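Local coordinates for uncharacterized protein (PDB 3LOT) that probably cleaves 3-keto-5-aminohexanoate as a zinc-binding TIM-barrel enzyme of the beta-keto acid cleavage family, at residues D[48-56]-D[65-73]; D[81-89]-D[103-114]. All coordinates share one frame; numbering follows the deposited sequence.

Contact 1 of 2, residues D[48-56]-D[65-73]; sequences MVHIHARDP and VEVFRYICR. With ZN (zinc ion), chain P.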
loop_
_atom_site.group_PDB
_atom_site.type_symbol
_atom_site.label_atom_id
_atom_site.label_comp_id
_atom_site.label_asym_id
_atom_site.label_seq_id
_atom_site.Cartn_x
_atom_site.Cartn_y
_atom_site.Cartn_z
HETATM N N MSE D 48 -25.637 -7.154 17.308
HETATM C CA MSE D 48 -24.976 -6.581 18.485
HETATM C C MSE D 48 -25.310 -5.086 18.626
HETATM O O MSE D 48 -25.366 -4.345 17.638
HETATM C CB MSE D 48 -23.453 -6.769 18.397
HETATM C CG MSE D 48 -22.707 -6.529 19.734
HETATM SE SE MSE D 48 -20.918 -7.355 19.905
HETATM C CE MSE D 48 -20.111 -6.990 18.151
ATOM N N VAL D 49 -25.528 -4.669 19.871
ATOM C CA VAL D 49 -25.695 -3.280 20.208
ATOM C C VAL D 49 -24.584 -2.839 21.158
ATOM O O VAL D 49 -24.175 -3.579 22.071
ATOM C CB VAL D 49 -27.086 -2.970 20.809
ATOM C CG1 VAL D 49 -28.124 -3.186 19.780
ATOM C CG2 VAL D 49 -27.379 -3.751 22.068
ATOM N N HIS D 50 -24.114 -1.619 20.940
ATOM C CA HIS D 50 -23.075 -1.044 21.771
ATOM C C HIS D 50 -23.630 0.077 22.642
ATOM O O HIS D 50 -24.193 1.005 22.125
ATOM C CB HIS D 50 -21.948 -0.564 20.883
ATOM C CG HIS D 50 -20.839 0.056 21.634
ATOM N ND1 HIS D 50 -20.119 -0.625 22.592
ATOM C CD2 HIS D 50 -20.339 1.316 21.600
ATOM C CE1 HIS D 50 -19.205 0.184 23.095
ATOM N NE2 HIS D 50 -19.302 1.352 22.491
ATOM N N ILE D 51 -23.477 -0.066 23.963
ATOM C CA ILE D 51 -24.188 0.753 24.956
ATOM C C ILE D 51 -23.248 1.657 25.787
ATOM O O ILE D 51 -22.250 1.173 26.348
ATOM C CB ILE D 51 -25.037 -0.148 25.926
ATOM C CG1 ILE D 51 -26.110 -0.951 25.140
ATOM C CG2 ILE D 51 -25.673 0.673 27.076
ATOM C CD1 ILE D 51 -27.028 -0.141 24.208
ATOM N N HIS D 52 -23.546 2.955 25.787
ATOM C CA HIS D 52 -23.117 3.901 26.820
ATOM C C HIS D 52 -24.313 4.334 27.692
ATOM O O HIS D 52 -25.461 4.274 27.264
ATOM C CB HIS D 52 -22.579 5.193 26.220
ATOM C CG HIS D 52 -21.286 5.055 25.473
ATOM N ND1 HIS D 52 -20.188 5.860 25.730
ATOM C CD2 HIS D 52 -20.926 4.240 24.455
ATOM C CE1 HIS D 52 -19.204 5.522 24.922
ATOM N NE2 HIS D 52 -19.623 4.539 24.147
ATOM N N ALA D 53 -24.009 4.822 28.891
ATOM C CA ALA D 53 -25.002 5.464 29.753
ATOM C C ALA D 53 -24.904 6.990 29.607
ATOM O O ALA D 53 -23.830 7.537 29.336
ATOM C CB ALA D 53 -24.752 5.063 31.200
ATOM N N ARG D 54 -26.033 7.652 29.836
ATOM C CA ARG D 54 -26.142 9.088 29.912
ATOM C C ARG D 54 -27.076 9.428 31.079
ATOM O O ARG D 54 -28.080 8.747 31.321
ATOM C CB ARG D 54 -26.763 9.639 28.649
ATOM C CG ARG D 54 -25.842 9.609 27.468
ATOM C CD ARG D 54 -26.542 10.116 26.279
ATOM N NE ARG D 54 -25.666 10.156 25.110
ATOM C CZ ARG D 54 -24.762 11.096 24.836
ATOM N NH1 ARG D 54 -24.502 12.111 25.651
ATOM N NH2 ARG D 54 -24.042 10.980 23.750
ATOM N N ASP D 55 -26.733 10.492 31.785
ATOM C CA ASP D 55 -27.584 11.033 32.851
ATOM C C ASP D 55 -28.947 11.431 32.265
ATOM O O ASP D 55 -29.003 12.214 31.316
ATOM C CB ASP D 55 -26.817 12.230 33.424
ATOM C CG ASP D 55 -27.422 12.799 34.663
ATOM O OD1 ASP D 55 -28.638 12.660 34.890
ATOM O OD2 ASP D 55 -26.640 13.423 35.401
ATOM N N PRO D 56 -30.067 10.894 32.815
ATOM C CA PRO D 56 -31.415 11.166 32.264
ATOM C C PRO D 56 -31.850 12.628 32.340
ATOM O O PRO D 56 -32.605 13.081 31.478
ATOM C CB PRO D 56 -32.356 10.361 33.164
ATOM C CG PRO D 56 -31.508 9.672 34.161
ATOM C CD PRO D 56 -30.124 10.176 34.104
ATOM N N VAL D 65 -22.720 2.607 37.079
ATOM C CA VAL D 65 -23.006 1.215 36.735
ATOM C C VAL D 65 -24.462 0.841 37.017
ATOM O O VAL D 65 -24.983 -0.092 36.413
ATOM C CB VAL D 65 -22.040 0.182 37.419
ATOM C CG1 VAL D 65 -20.585 0.445 37.021
ATOM C CG2 VAL D 65 -22.221 0.179 38.929
ATOM N N GLU D 66 -25.133 1.546 37.925
ATOM C CA GLU D 66 -26.561 1.297 38.104
ATOM C C GLU D 66 -27.408 1.703 36.903
ATOM O O GLU D 66 -28.438 1.055 36.633
ATOM C CB GLU D 66 -27.098 1.910 39.382
ATOM C CG GLU D 66 -26.610 1.156 40.664
ATOM C CD GLU D 66 -26.048 -0.285 40.449
ATOM O OE1 GLU D 66 -26.745 -1.169 39.870
ATOM O OE2 GLU D 66 -24.897 -0.526 40.917
ATOM N N VAL D 67 -26.947 2.711 36.168
ATOM C CA VAL D 67 -27.625 3.120 34.938
ATOM C C VAL D 67 -27.348 2.103 33.834
ATOM O O VAL D 67 -28.259 1.622 33.136
ATOM C CB VAL D 67 -27.223 4.574 34.510
ATOM C CG1 VAL D 67 -27.924 4.985 33.212
ATOM C CG2 VAL D 67 -27.576 5.591 35.667
ATOM N N PHE D 68 -26.089 1.742 33.679
ATOM C CA PHE D 68 -25.800 0.535 32.885
ATOM C C PHE D 68 -26.634 -0.681 33.255
ATOM O O PHE D 68 -27.136 -1.387 32.369
ATOM C CB PHE D 68 -24.338 0.149 32.979
ATOM C CG PHE D 68 -23.462 0.942 32.082
ATOM C CD1 PHE D 68 -23.421 0.656 30.720
ATOM C CD2 PHE D 68 -22.670 1.956 32.586
ATOM C CE1 PHE D 68 -22.604 1.358 29.864
ATOM C CE2 PHE D 68 -21.840 2.667 31.758
ATOM C CZ PHE D 68 -21.802 2.373 30.375
ATOM N N ARG D 69 -26.746 -0.956 34.544
ATOM C CA ARG D 69 -27.421 -2.184 34.970
ATOM C C ARG D 69 -28.878 -2.137 34.513
ATOM O O ARG D 69 -29.402 -3.124 33.962
ATOM C CB ARG D 69 -27.309 -2.432 36.461
ATOM C CG ARG D 69 -27.808 -3.841 36.832
ATOM C CD ARG D 69 -27.783 -4.108 38.289
ATOM N NE ARG D 69 -26.551 -3.681 38.944
ATOM C CZ ARG D 69 -25.417 -4.373 38.974
ATOM N NH1 ARG D 69 -25.301 -5.550 38.347
ATOM N NH2 ARG D 69 -24.372 -3.880 39.636
ATOM N N TYR D 70 -29.503 -0.981 34.705
ATOM C CA TYR D 70 -30.876 -0.788 34.282
ATOM C C TYR D 70 -31.041 -0.965 32.778
ATOM O O TYR D 70 -31.908 -1.724 32.345
ATOM C CB TYR D 70 -31.400 0.580 34.744
ATOM C CG TYR D 70 -32.786 0.893 34.272
ATOM C CD1 TYR D 70 -33.916 0.498 35.013
ATOM C CD2 TYR D 70 -32.978 1.587 33.096
ATOM C CE1 TYR D 70 -35.211 0.804 34.556
ATOM C CE2 TYR D 70 -34.221 1.876 32.628
ATOM C CZ TYR D 70 -35.345 1.480 33.337
ATOM O OH TYR D 70 -36.585 1.820 32.839
ATOM N N ILE D 71 -30.240 -0.248 31.992
ATOM C CA ILE D 71 -30.319 -0.296 30.530
ATOM C C ILE D 71 -30.135 -1.722 29.991
ATOM O O ILE D 71 -30.938 -2.230 29.197
ATOM C CB ILE D 71 -29.264 0.611 29.876
ATOM C CG1 ILE D 71 -29.542 2.071 30.236
ATOM C CG2 ILE D 71 -29.273 0.450 28.373
ATOM C CD1 ILE D 71 -28.502 3.043 29.773
ATOM N N CYS D 72 -29.126 -2.408 30.501
ATOM C CA CYS D 72 -28.798 -3.749 29.978
ATOM C C CYS D 72 -29.855 -4.758 30.368
ATOM O O CYS D 72 -30.254 -5.585 29.554
ATOM C CB CYS D 72 -27.406 -4.180 30.430
ATOM S SG CYS D 72 -26.174 -3.120 29.706
ATOM N N ARG D 73 -30.355 -4.662 31.597
ATOM C CA ARG D 73 -31.374 -5.584 32.044
ATOM C C ARG D 73 -32.656 -5.431 31.223
ATOM O O ARG D 73 -33.287 -6.413 30.839
ATOM C CB ARG D 73 -31.693 -5.374 33.533
ATOM C CG ARG D 73 -32.785 -6.327 34.061
ATOM C CD ARG D 73 -33.049 -6.145 35.576
ATOM N NE ARG D 73 -33.258 -4.733 35.915
ATOM C CZ ARG D 73 -32.500 -4.007 36.745
ATOM N NH1 ARG D 73 -31.468 -4.532 37.399
ATOM N NH2 ARG D 73 -32.814 -2.728 36.957
HETATM ZN ZN ZN P . -18.544 3.654 22.290
#

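Contact 2 of 2, residues D[81-89]-D[103-114]; sequences VVINVTTGG and VVPALKPEIATF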
loop_
_atom_site.group_PDB
_atom_site.type_symbol
_atom_site.label_atom_id
_atom_site.label_comp_id
_atom_site.label_asym_id
_atom_site.label_seq_id
_atom_site.Cartn_x
_atom_site.Cartn_y
_atom_site.Cartn_z
ATOM N N VAL D 81 -30.402 -9.844 21.618
ATOM C CA VAL D 81 -29.258 -9.117 21.093
ATOM C C VAL D 81 -28.046 -9.204 22.005
ATOM O O VAL D 81 -28.183 -9.213 23.243
ATOM C CB VAL D 81 -29.613 -7.619 20.862
ATOM C CG1 VAL D 81 -29.785 -6.879 22.194
ATOM C CG2 VAL D 81 -28.565 -6.946 19.955
ATOM N N VAL D 82 -26.854 -9.285 21.401
ATOM C CA VAL D 82 -25.615 -9.226 22.170
ATOM C C VAL D 82 -25.398 -7.769 22.653
ATOM O O VAL D 82 -25.430 -6.816 21.868
ATOM C CB VAL D 82 -24.387 -9.768 21.368
ATOM C CG1 VAL D 82 -23.094 -9.674 22.186
ATOM C CG2 VAL D 82 -24.619 -11.254 20.939
ATOM N N ILE D 83 -25.257 -7.614 23.964
ATOM C CA ILE D 83 -25.136 -6.300 24.590
ATOM C C ILE D 83 -23.669 -6.040 24.908
ATOM O O ILE D 83 -23.063 -6.665 25.822
ATOM C CB ILE D 83 -25.994 -6.198 25.881
ATOM C CG1 ILE D 83 -27.487 -6.512 25.576
ATOM C CG2 ILE D 83 -25.743 -4.819 26.513
ATOM C CD1 ILE D 83 -28.370 -6.825 26.801
ATOM N N ASN D 84 -23.072 -5.201 24.086
ATOM C CA ASN D 84 -21.660 -4.801 24.201
ATOM C C ASN D 84 -21.609 -3.496 24.991
ATOM O O ASN D 84 -22.175 -2.491 24.546
ATOM C CB ASN D 84 -21.116 -4.589 22.770
ATOM C CG ASN D 84 -19.644 -4.114 22.722
ATOM O OD1 ASN D 84 -19.235 -3.284 23.517
ATOM N ND2 ASN D 84 -18.874 -4.596 21.723
ATOM N N VAL D 85 -20.888 -3.506 26.110
ATOM C CA VAL D 85 -20.787 -2.350 27.002
ATOM C C VAL D 85 -19.457 -1.585 26.807
ATOM O O VAL D 85 -18.408 -2.188 26.621
ATOM C CB VAL D 85 -20.896 -2.839 28.453
ATOM C CG1 VAL D 85 -20.904 -1.684 29.411
ATOM C CG2 VAL D 85 -22.149 -3.681 28.592
ATOM N N THR D 86 -19.500 -0.260 26.864
ATOM C CA THR D 86 -18.281 0.516 26.782
ATOM C C THR D 86 -17.545 0.508 28.120
ATOM O O THR D 86 -18.136 0.480 29.197
ATOM C CB THR D 86 -18.556 1.949 26.399
ATOM O OG1 THR D 86 -17.316 2.601 26.118
ATOM C CG2 THR D 86 -19.276 2.678 27.562
ATOM N N THR D 87 -16.231 0.469 28.028
ATOM C CA THR D 87 -15.357 0.874 29.113
ATOM C C THR D 87 -14.553 2.093 28.675
ATOM O O THR D 87 -13.665 2.518 29.405
ATOM C CB THR D 87 -14.354 -0.247 29.546
ATOM O OG1 THR D 87 -13.372 -0.455 28.528
ATOM C CG2 THR D 87 -15.066 -1.540 29.814
ATOM N N GLY D 88 -14.857 2.636 27.490
ATOM C CA GLY D 88 -14.213 3.865 26.978
ATOM C C GLY D 88 -14.988 5.125 27.362
ATOM O O GLY D 88 -14.398 6.185 27.614
ATOM N N GLY D 89 -16.322 5.008 27.411
ATOM C CA GLY D 89 -17.205 6.060 27.904
ATOM C C GLY D 89 -16.736 6.721 29.189
ATOM O O GLY D 89 -16.550 6.059 30.185
ATOM N N VAL D 103 -17.810 -1.421 35.209
ATOM C CA VAL D 103 -18.975 -2.011 34.603
ATOM C C VAL D 103 -18.758 -3.499 34.324
ATOM O O VAL D 103 -19.723 -4.246 34.359
ATOM C CB VAL D 103 -19.397 -1.228 33.305
ATOM C CG1 VAL D 103 -18.461 -1.508 32.127
ATOM C CG2 VAL D 103 -20.812 -1.550 32.940
ATOM N N VAL D 104 -17.504 -3.934 34.110
ATOM C CA VAL D 104 -17.228 -5.329 33.700
ATOM C C VAL D 104 -17.438 -6.315 34.869
ATOM O O VAL D 104 -18.169 -7.286 34.707
ATOM C CB VAL D 104 -15.897 -5.472 32.923
ATOM C CG1 VAL D 104 -15.555 -6.922 32.641
ATOM C CG2 VAL D 104 -15.980 -4.674 31.577
ATOM N N PRO D 105 -16.893 -6.028 36.053
ATOM C CA PRO D 105 -17.181 -6.897 37.188
ATOM C C PRO D 105 -18.604 -6.746 37.747
ATOM O O PRO D 105 -19.183 -7.723 38.249
ATOM C CB PRO D 105 -16.133 -6.470 38.225
ATOM C CG PRO D 105 -15.690 -5.125 37.772
ATOM C CD PRO D 105 -15.689 -5.231 36.308
ATOM N N ALA D 106 -19.172 -5.553 37.636
ATOM C CA ALA D 106 -20.564 -5.336 38.042
ATOM C C ALA D 106 -21.557 -6.114 37.168
ATOM O O ALA D 106 -22.458 -6.810 37.679
ATOM C CB ALA D 106 -20.888 -3.858 38.070
ATOM N N LEU D 107 -21.416 -5.984 35.849
ATOM C CA LEU D 107 -22.382 -6.565 34.907
ATOM C C LEU D 107 -21.952 -7.888 34.274
ATOM O O LEU D 107 -22.802 -8.615 33.769
ATOM C CB LEU D 107 -22.770 -5.566 33.792
ATOM C CG LEU D 107 -23.862 -4.518 34.094
ATOM C CD1 LEU D 107 -23.464 -3.652 35.203
ATOM C CD2 LEU D 107 -24.175 -3.706 32.863
ATOM N N LYS D 108 -20.666 -8.196 34.281
ATOM C CA LYS D 108 -20.132 -9.378 33.574
ATOM C C LYS D 108 -20.755 -9.583 32.200
ATOM O O LYS D 108 -21.384 -10.596 31.933
ATOM C CB LYS D 108 -20.302 -10.627 34.453
ATOM C CG LYS D 108 -19.684 -10.507 35.814
ATOM C CD LYS D 108 -19.990 -11.729 36.648
ATOM C CE LYS D 108 -19.025 -11.944 37.764
ATOM N NZ LYS D 108 -18.834 -10.723 38.588
ATOM N N PRO D 109 -20.615 -8.585 31.309
ATOM C CA PRO D 109 -21.214 -8.701 30.004
ATOM C C PRO D 109 -20.471 -9.710 29.138
ATOM O O PRO D 109 -19.336 -10.098 29.443
ATOM C CB PRO D 109 -21.047 -7.281 29.398
ATOM C CG PRO D 109 -19.827 -6.729 30.086
ATOM C CD PRO D 109 -19.832 -7.344 31.468
ATOM N N GLU D 110 -21.120 -10.112 28.056
ATOM C CA GLU D 110 -20.532 -11.035 27.096
ATOM C C GLU D 110 -19.342 -10.432 26.365
ATOM O O GLU D 110 -18.410 -11.147 26.012
ATOM C CB GLU D 110 -21.564 -11.470 26.053
ATOM C CG GLU D 110 -22.769 -12.311 26.583
ATOM C CD GLU D 110 -23.604 -12.869 25.448
ATOM O OE1 GLU D 110 -24.517 -12.152 24.974
ATOM O OE2 GLU D 110 -23.350 -14.005 24.997
ATOM N N ILE D 111 -19.418 -9.142 26.069
ATOM C CA ILE D 111 -18.373 -8.455 25.319
ATOM C C ILE D 111 -18.403 -6.990 25.794
ATOM O O ILE D 111 -19.466 -6.460 26.194
ATOM C CB ILE D 111 -18.614 -8.652 23.784
ATOM C CG1 ILE D 111 -17.522 -7.989 22.933
ATOM C CG2 ILE D 111 -20.047 -8.152 23.352
ATOM C CD1 ILE D 111 -17.418 -8.579 21.579
ATOM N N ALA D 112 -17.242 -6.361 25.834
ATOM C CA ALA D 112 -17.142 -4.952 26.192
ATOM C C ALA D 112 -15.948 -4.309 25.490
ATOM O O ALA D 112 -15.030 -5.010 25.060
ATOM C CB ALA D 112 -17.047 -4.754 27.658
ATOM N N THR D 113 -15.973 -2.990 25.335
ATOM C CA THR D 113 -14.932 -2.383 24.527
ATOM C C THR D 113 -13.670 -2.228 25.382
ATOM O O THR D 113 -13.754 -2.133 26.599
ATOM C CB THR D 113 -15.377 -1.073 23.822
ATOM O OG1 THR D 113 -15.724 -0.060 24.754
ATOM C CG2 THR D 113 -16.566 -1.354 22.964
ATOM N N PHE D 114 -12.526 -2.212 24.698
ATOM C CA PHE D 114 -11.191 -2.328 25.268
ATOM C C PHE D 114 -10.306 -1.486 24.345
ATOM O O PHE D 114 -9.789 -2.007 23.373
ATOM C CB PHE D 114 -10.769 -3.813 25.198
ATOM C CG PHE D 114 -9.621 -4.195 26.085
ATOM C CD1 PHE D 114 -8.365 -3.703 25.853
ATOM C CD2 PHE D 114 -9.814 -5.093 27.110
ATOM C CE1 PHE D 114 -7.298 -4.103 26.636
ATOM C CE2 PHE D 114 -8.769 -5.527 27.909
ATOM C CZ PHE D 114 -7.480 -5.042 27.684
HETATM O O HOH W 1 -23.600 -8.639 27.560
HETATM O O HOH W 2 -25.614 -9.765 26.006
#

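Contact 1 of 2, residues D[48-56]-D[65-73]
Ala53 and Phe68 mark the closest backbone approach, their CA atoms 5.9 Å apart, where the end of strand 48-54 packs against the first turns of helix 65-78. This is a strand and its following helix in a TIM barrel, and the side chains alternate as that fold demands: Ile51 and Ala53 face the helix, while His50 and His52 turn inward to the metal. The Phe68 ring lies between helix and strand. Its CG lies anti to the carbonyl carbon (chi1 -81°), which brings the ring down against the strand, and the Ala53 methyl sits over one face as a CH-pi contact, CB 4.0 Å from the ring centroid and 18° off the normal. At the ring edge, Ile51 O lies in the plane, 3.5 Å from CE1 of Phe68. The Ala53 methyl is also met by Val67 CG1 at 3.8 Å, so one small side chain fills the corner between two helix residues. One turn on, Ile71 CG2 touches Ile51 CG2, the branched chains meeting at a slant. The Phe68 ring also packs against Val85, Val103 and Leu107; an alanine in place of Phe68 would probably leave the Ala53 methyl without the face it rests on and open a gap between helix and strands. The buried His52 O faces Ile71 CD1 and has no hydrogen-bond partner in the model. On the inner side the zinc ion, also bound by Glu262, is held by His50 NE2 at 2.4 Å and His52 NE2 at 2.3 Å.

Contact 2 of 2, residues D[81-89]-D[103-114]
Val85 and Val103 meet tip to tip at the apolar centre in one of two Val85 conformers, where helix 103-107 lies against strand 82-85. There CG1 of Val85, anti to the backbone N (chi1 -176°), reaches CG2 of Val103 at 3.5 Å; the other branch, CG2, crosses Pro109, 3.9 Å from its CB. On the opposite face of the sheet Ile111 CG2 touches Val82 CG1 at 3.6 Å and also packs on the Asn84 CB. The Asn84 side chain crosses that of Thr113 at about a right angle, and its OD1 accepts from ND1 of the zinc ligand His50 as a second-shell partner. The parallel strands are joined by Val85 N to Ile111 O and by Thr113 N to Val85 O, the latter 2.9 Å. At one end two waters link Ile83 O to Glu110 N and Ile83 N to Glu110 OE1, which also forms a salt bridge with Arg301, while OE2 accepts from Gly308 N. At the other end Thr87 OG1 gives a 2.6 Å bond to Thr113 O, arriving 35° above the carbonyl plane, while Thr87 N makes a weak bond to Thr113 OG1. Thr86 OG1 accepts from Gly88 N at 2.8 Å and from Gly89 N, an ST turn continued as an ST motif. An unidentified ligand, probably from the crystallisation liquor, bonds the Thr86 and Thr113 hydroxyls and at most suggests a pocket. Neighbouring parallel strands with a helix packed outside form a beta-alpha-beta unit of a TIM barrel, whose active-site pocket lies at the C-terminal ends of its strands.

From the N terminus, strand 48-54 leads through residues 57-64 into helix 65-78, and contact 1 closes that loop. The chain then enters strand 82-85, and contact 2 closes a second loop, residues 90-102, when helix 103-107 and strand 111-115 come back beside it. The two contacts follow in series, neither nesting nor crossing. They are joined through the barrel wall, where Val49 O and Ile51 N probably bond the backbone N and O of Asn84 (2.8 Å each). Outside the wall, helices 65-78 and 103-107 share the surface of strand 82-85; inside it, the zinc ligand His50 packs against Thr113, so consecutive beta-alpha units line one metal pocket.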